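Local atomic coordinates of phosphate-specific transport system accessory protein PhoU homolog (Streptococcus pneumoniae, PDB entry 2I0M), a protein that probably takes part in regulating phosphate uptake, as a zinc-binding, all-helical homodimer of the PhoU family. Residues A[13-27]-A[127-140]. Residues are numbered along the deposited sequence; the frame is centred on the assembly and turned at random.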
loop_
_atom_site.group_PDB
_atom_site.type_symbol
_atom_site.label_atom_id
_atom_site.label_comp_id
_atom_site.label_asym_id
_atom_site.label_seq_id
_atom_site.Cartn_x
_atom_site.Cartn_y
_atom_site.Cartn_z
ATOM N N GLU A 13 15.449 16.357 3.564
ATOM C CA GLU A 13 15.474 15.567 2.333
ATOM C C GLU A 13 16.603 14.515 2.310
ATOM O O GLU A 13 16.420 13.416 1.780
ATOM C CB GLU A 13 15.575 16.475 1.115
ATOM C CG GLU A 13 15.459 15.731 -0.200
ATOM C CD GLU A 13 15.159 16.658 -1.355
ATOM O OE1 GLU A 13 15.981 17.548 -1.653
ATOM O OE2 GLU A 13 14.082 16.493 -1.958
ATOM N N GLN A 14 17.757 14.855 2.879
ATOM C CA GLN A 14 18.890 13.935 2.877
ATOM C C GLN A 14 18.659 12.757 3.814
ATOM O O GLN A 14 19.061 11.631 3.493
ATOM C CB GLN A 14 20.219 14.648 3.200
ATOM C CG GLN A 14 20.794 15.468 2.032
ATOM C CD GLN A 14 21.070 14.637 0.773
ATOM O OE1 GLN A 14 20.583 14.950 -0.316
ATOM N NE2 GLN A 14 21.851 13.582 0.926
ATOM N N SER A 15 18.026 13.023 4.961
ATOM C CA SER A 15 17.592 11.965 5.881
ATOM C C SER A 15 16.708 10.948 5.167
ATOM O O SER A 15 16.897 9.743 5.318
ATOM C CB SER A 15 16.815 12.546 7.071
ATOM O OG SER A 15 17.667 13.269 7.941
ATOM N N PHE A 16 15.749 11.457 4.395
ATOM C CA PHE A 16 14.794 10.652 3.635
ATOM C C PHE A 16 15.456 9.816 2.520
ATOM O O PHE A 16 15.161 8.630 2.377
ATOM C CB PHE A 16 13.678 11.569 3.098
ATOM C CG PHE A 16 12.808 10.926 2.060
ATOM C CD1 PHE A 16 13.033 11.169 0.709
ATOM C CD2 PHE A 16 11.767 10.058 2.435
ATOM C CE1 PHE A 16 12.250 10.567 -0.248
ATOM C CE2 PHE A 16 10.982 9.437 1.473
ATOM C CZ PHE A 16 11.205 9.698 0.131
ATOM N N LEU A 17 16.357 10.424 1.749
ATOM C CA LEU A 17 17.155 9.679 0.755
ATOM C C LEU A 17 18.044 8.595 1.386
ATOM O O LEU A 17 18.153 7.483 0.841
ATOM C CB LEU A 17 17.996 10.622 -0.128
ATOM C CG LEU A 17 17.202 11.706 -0.868
ATOM C CD1 LEU A 17 18.162 12.598 -1.619
ATOM C CD2 LEU A 17 16.183 11.127 -1.808
ATOM N N GLY A 18 18.660 8.928 2.528
ATOM C CA GLY A 18 19.365 7.950 3.374
ATOM C C GLY A 18 18.489 6.739 3.677
ATOM O O GLY A 18 18.901 5.603 3.457
ATOM N N LEU A 19 17.263 6.980 4.146
ATOM C CA LEU A 19 16.309 5.907 4.376
ATOM C C LEU A 19 16.040 5.112 3.103
ATOM O O LEU A 19 16.011 3.894 3.138
ATOM C CB LEU A 19 14.980 6.457 4.900
ATOM C CG LEU A 19 14.282 5.818 6.108
ATOM C CD1 LEU A 19 12.724 6.009 6.072
ATOM C CD2 LEU A 19 14.692 4.343 6.407
ATOM N N GLY A 20 15.811 5.821 1.993
ATOM C CA GLY A 20 15.535 5.200 0.697
ATOM C C GLY A 20 16.700 4.402 0.141
ATOM O O GLY A 20 16.503 3.354 -0.472
ATOM N N GLN A 21 17.917 4.909 0.328
ATOM C CA GLN A 21 19.125 4.148 0.022
ATOM C C GLN A 21 19.232 2.886 0.900
ATOM O O GLN A 21 19.596 1.822 0.421
ATOM C CB GLN A 21 20.348 5.044 0.202
ATOM C CG GLN A 21 21.644 4.429 -0.250
ATOM C CD GLN A 21 21.652 4.085 -1.738
ATOM O OE1 GLN A 21 22.222 3.055 -2.134
ATOM N NE2 GLN A 21 21.037 4.942 -2.567
ATOM N N LEU A 22 18.901 3.004 2.180
ATOM C CA LEU A 22 18.837 1.834 3.043
ATOM C C LEU A 22 17.836 0.795 2.504
ATOM O O LEU A 22 18.180 -0.383 2.419
ATOM C CB LEU A 22 18.539 2.212 4.502
ATOM C CG LEU A 22 18.481 1.061 5.525
ATOM C CD1 LEU A 22 19.786 0.258 5.534
ATOM C CD2 LEU A 22 18.140 1.565 6.937
ATOM N N VAL A 23 16.621 1.215 2.124
ATOM C CA VAL A 23 15.669 0.231 1.552
ATOM C C VAL A 23 16.048 -0.316 0.175
ATOM O O VAL A 23 15.658 -1.430 -0.150
ATOM C CB VAL A 23 14.118 0.563 1.709
ATOM C CG1 VAL A 23 13.857 1.910 2.338
ATOM C CG2 VAL A 23 13.325 0.354 0.431
ATOM N N LEU A 24 16.819 0.448 -0.604
ATOM C CA LEU A 24 17.348 -0.048 -1.883
ATOM C C LEU A 24 18.380 -1.145 -1.647
ATOM O O LEU A 24 18.335 -2.186 -2.292
ATOM C CB LEU A 24 17.929 1.077 -2.757
ATOM C CG LEU A 24 18.470 0.649 -4.133
ATOM C CD1 LEU A 24 17.434 0.009 -5.053
ATOM C CD2 LEU A 24 19.162 1.810 -4.855
ATOM N N GLU A 25 19.291 -0.908 -0.710
ATOM C CA GLU A 25 20.241 -1.920 -0.282
ATOM C C GLU A 25 19.592 -3.208 0.214
ATOM O O GLU A 25 20.008 -4.301 -0.176
ATOM C CB GLU A 25 21.183 -1.357 0.782
ATOM C CG GLU A 25 22.205 -0.384 0.202
ATOM C CD GLU A 25 22.982 0.377 1.271
ATOM O OE1 GLU A 25 22.669 0.227 2.484
ATOM O OE2 GLU A 25 23.906 1.136 0.889
ATOM N N THR A 26 18.583 -3.097 1.069
ATOM C CA THR A 26 17.962 -4.312 1.626
ATOM C C THR A 26 17.128 -5.069 0.593
ATOM O O THR A 26 17.028 -6.285 0.665
ATOM C CB THR A 26 17.219 -4.112 2.995
ATOM O OG1 THR A 26 15.875 -4.596 2.897
ATOM C CG2 THR A 26 17.205 -2.681 3.433
ATOM N N ALA A 27 16.564 -4.343 -0.371
ATOM C CA ALA A 27 15.865 -4.937 -1.499
ATOM C C ALA A 27 16.844 -5.750 -2.344
ATOM O O ALA A 27 16.594 -6.909 -2.689
ATOM C CB ALA A 27 15.178 -3.835 -2.344
ATOM N N LEU A 127 14.190 -2.827 -8.564
ATOM C CA LEU A 127 15.370 -2.137 -8.052
ATOM C C LEU A 127 15.667 -0.848 -8.815
ATOM O O LEU A 127 15.920 0.182 -8.200
ATOM C CB LEU A 127 16.588 -3.046 -8.104
ATOM C CG LEU A 127 16.635 -4.218 -7.120
ATOM C CD1 LEU A 127 18.013 -4.901 -7.232
ATOM C CD2 LEU A 127 16.392 -3.749 -5.696
ATOM N N SER A 128 15.627 -0.894 -10.142
ATOM C CA SER A 128 16.063 0.259 -10.905
ATOM C C SER A 128 15.049 1.392 -10.799
ATOM O O SER A 128 15.422 2.555 -10.821
ATOM C CB SER A 128 16.395 -0.099 -12.355
ATOM O OG SER A 128 15.230 -0.214 -13.130
ATOM N N MET A 129 13.780 1.037 -10.644
ATOM C CA MET A 129 12.712 1.998 -10.354
ATOM C C MET A 129 13.029 2.795 -9.087
ATOM O O MET A 129 12.894 4.023 -9.089
ATOM C CB MET A 129 11.357 1.294 -10.221
ATOM C CG MET A 129 10.573 1.056 -11.539
ATOM S SD MET A 129 9.099 -0.033 -11.302
ATOM C CE MET A 129 7.986 1.121 -10.522
ATOM N N LEU A 130 13.456 2.118 -8.013
ATOM C CA LEU A 130 13.797 2.823 -6.777
ATOM C C LEU A 130 15.061 3.667 -6.933
ATOM O O LEU A 130 15.113 4.797 -6.446
ATOM C CB LEU A 130 13.966 1.854 -5.609
ATOM C CG LEU A 130 14.259 2.476 -4.242
ATOM C CD1 LEU A 130 13.163 3.511 -3.861
ATOM C CD2 LEU A 130 14.360 1.403 -3.170
ATOM N N ALA A 131 16.076 3.118 -7.594
ATOM C CA ALA A 131 17.338 3.831 -7.809
ATOM C C ALA A 131 17.107 5.093 -8.642
ATOM O O ALA A 131 17.662 6.155 -8.354
ATOM C CB ALA A 131 18.354 2.921 -8.476
ATOM N N ASP A 132 16.291 4.963 -9.681
ATOM C CA ASP A 132 15.847 6.120 -10.470
ATOM C C ASP A 132 15.111 7.156 -9.613
ATOM O O ASP A 132 15.432 8.337 -9.653
ATOM C CB ASP A 132 14.973 5.676 -11.647
ATOM C CG ASP A 132 15.772 4.937 -12.736
ATOM O OD1 ASP A 132 17.024 4.915 -12.711
ATOM O OD2 ASP A 132 15.126 4.363 -13.634
ATOM N N LEU A 133 14.173 6.693 -8.796
ATOM C CA LEU A 133 13.413 7.565 -7.907
ATOM C C LEU A 133 14.325 8.362 -6.977
ATOM O O LEU A 133 14.172 9.568 -6.855
ATOM C CB LEU A 133 12.380 6.769 -7.102
ATOM C CG LEU A 133 11.576 7.547 -6.039
ATOM C CD1 LEU A 133 10.746 8.689 -6.678
ATOM C CD2 LEU A 133 10.679 6.637 -5.222
ATOM N N LEU A 134 15.273 7.689 -6.336
ATOM C CA LEU A 134 16.231 8.356 -5.443
ATOM C C LEU A 134 17.067 9.451 -6.104
ATOM O O LEU A 134 17.331 10.471 -5.479
ATOM C CB LEU A 134 17.120 7.342 -4.705
ATOM C CG LEU A 134 16.322 6.345 -3.854
ATOM C CD1 LEU A 134 17.264 5.529 -2.996
ATOM C CD2 LEU A 134 15.259 7.015 -2.979
ATOM N N VAL A 135 17.481 9.243 -7.351
ATOM C CA VAL A 135 18.156 10.295 -8.134
ATOM C C VAL A 135 17.159 11.408 -8.535
ATOM O O VAL A 135 17.475 12.596 -8.435
ATOM C CB VAL A 135 18.835 9.722 -9.409
ATOM C CG1 VAL A 135 19.449 10.829 -10.260
ATOM C CG2 VAL A 135 19.895 8.675 -9.045
ATOM N N ALA A 136 15.969 11.014 -8.993
ATOM C CA ALA A 136 14.947 11.966 -9.437
ATOM C C ALA A 136 14.366 12.842 -8.313
ATOM O O ALA A 136 14.009 13.983 -8.548
ATOM C CB ALA A 136 13.815 11.231 -10.154
ATOM N N PHE A 137 14.277 12.308 -7.096
ATOM C CA PHE A 137 13.533 12.967 -6.018
ATOM C C PHE A 137 14.027 14.398 -5.669
ATOM O O PHE A 137 13.209 15.311 -5.593
ATOM C CB PHE A 137 13.451 12.054 -4.783
ATOM C CG PHE A 137 12.441 12.484 -3.778
ATOM C CD1 PHE A 137 11.240 11.787 -3.639
ATOM C CD2 PHE A 137 12.682 13.579 -2.934
ATOM C CE1 PHE A 137 10.268 12.191 -2.693
ATOM C CE2 PHE A 137 11.704 13.998 -1.990
ATOM C CZ PHE A 137 10.504 13.292 -1.874
ATOM N N PRO A 138 15.350 14.593 -5.447
ATOM C CA PRO A 138 15.912 15.946 -5.168
ATOM C C PRO A 138 15.649 16.993 -6.257
ATOM O O PRO A 138 15.668 18.195 -5.974
ATOM C CB PRO A 138 17.432 15.703 -5.063
ATOM C CG PRO A 138 17.589 14.282 -4.810
ATOM C CD PRO A 138 16.396 13.557 -5.405
ATOM N N LEU A 139 15.426 16.534 -7.486
ATOM C CA LEU A 139 15.087 17.414 -8.601
ATOM C C LEU A 139 13.666 17.945 -8.514
ATOM O O LEU A 139 13.375 19.025 -9.009
ATOM C CB LEU A 139 15.344 16.729 -9.945
ATOM C CG LEU A 139 16.828 16.422 -10.194
ATOM C CD1 LEU A 139 17.005 15.369 -11.262
ATOM C CD2 LEU A 139 17.637 17.680 -10.541
ATOM N N HIS A 140 12.788 17.210 -7.842
ATOM C CA HIS A 140 11.374 17.602 -7.729
ATOM C C HIS A 140 10.672 17.715 -9.105
ATOM O O HIS A 140 9.661 18.400 -9.241
ATOM C CB HIS A 140 11.224 18.916 -6.933
ATOM C CG HIS A 140 11.895 18.905 -5.593
ATOM N ND1 HIS A 140 12.002 17.769 -4.815
ATOM C CD2 HIS A 140 12.472 19.905 -4.879
ATOM C CE1 HIS A 140 12.631 18.067 -3.692
ATOM N NE2 HIS A 140 12.923 19.357 -3.704
#
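With CG opposite the backbone N in both Phe16 (chi1 167°) and Phe137 (chi1 -165°), the two rings are carried into the space between helices 5-35 and 117-136. There CE1 of Phe16 sits over the centre of one face of Phe137, 3.5 Å from Phe137 CE1; with the planes inclined at 45° and centroids 4.7 Å apart, the pair is oblique, neither a parallel stack nor a T. The carboxylate of Glu13 reaches the edge of the same Phe137 ring, OE2 lying near the ring plane 3.4 Å from CD2. Its very close approach to His140 is doubtful as modelled. Beside the rings, Leu17 CD1 packs on Pro138 CG at 3.7 Å.

Further along, Gly20 presents bare backbone to Leu134, whose CD1 lies 3.4 Å from Gly20 C. Leu24 and Leu130 run alongside each other head to tail, Leu24 CB meeting Leu130 CD2 at 3.6 Å, while Leu24 CD2 rests on Ala131 CB. Ala27 CB against Leu127 CD2 (3.6 Å) ends the row.

The two segments lie nearly antiparallel, their axes 10.1 Å apart at closest approach, and the contact joins parts of the chain that fall in the first and second PhoU sequence ranges: helix 74-105 adjoins Phe16 and Val23, helix 177-209 Leu130 and Phe137. Since the partners are almost all carbon, cohesion between these segments rests chiefly on apolar packing and shape fit, with directional polar bonding contributing little.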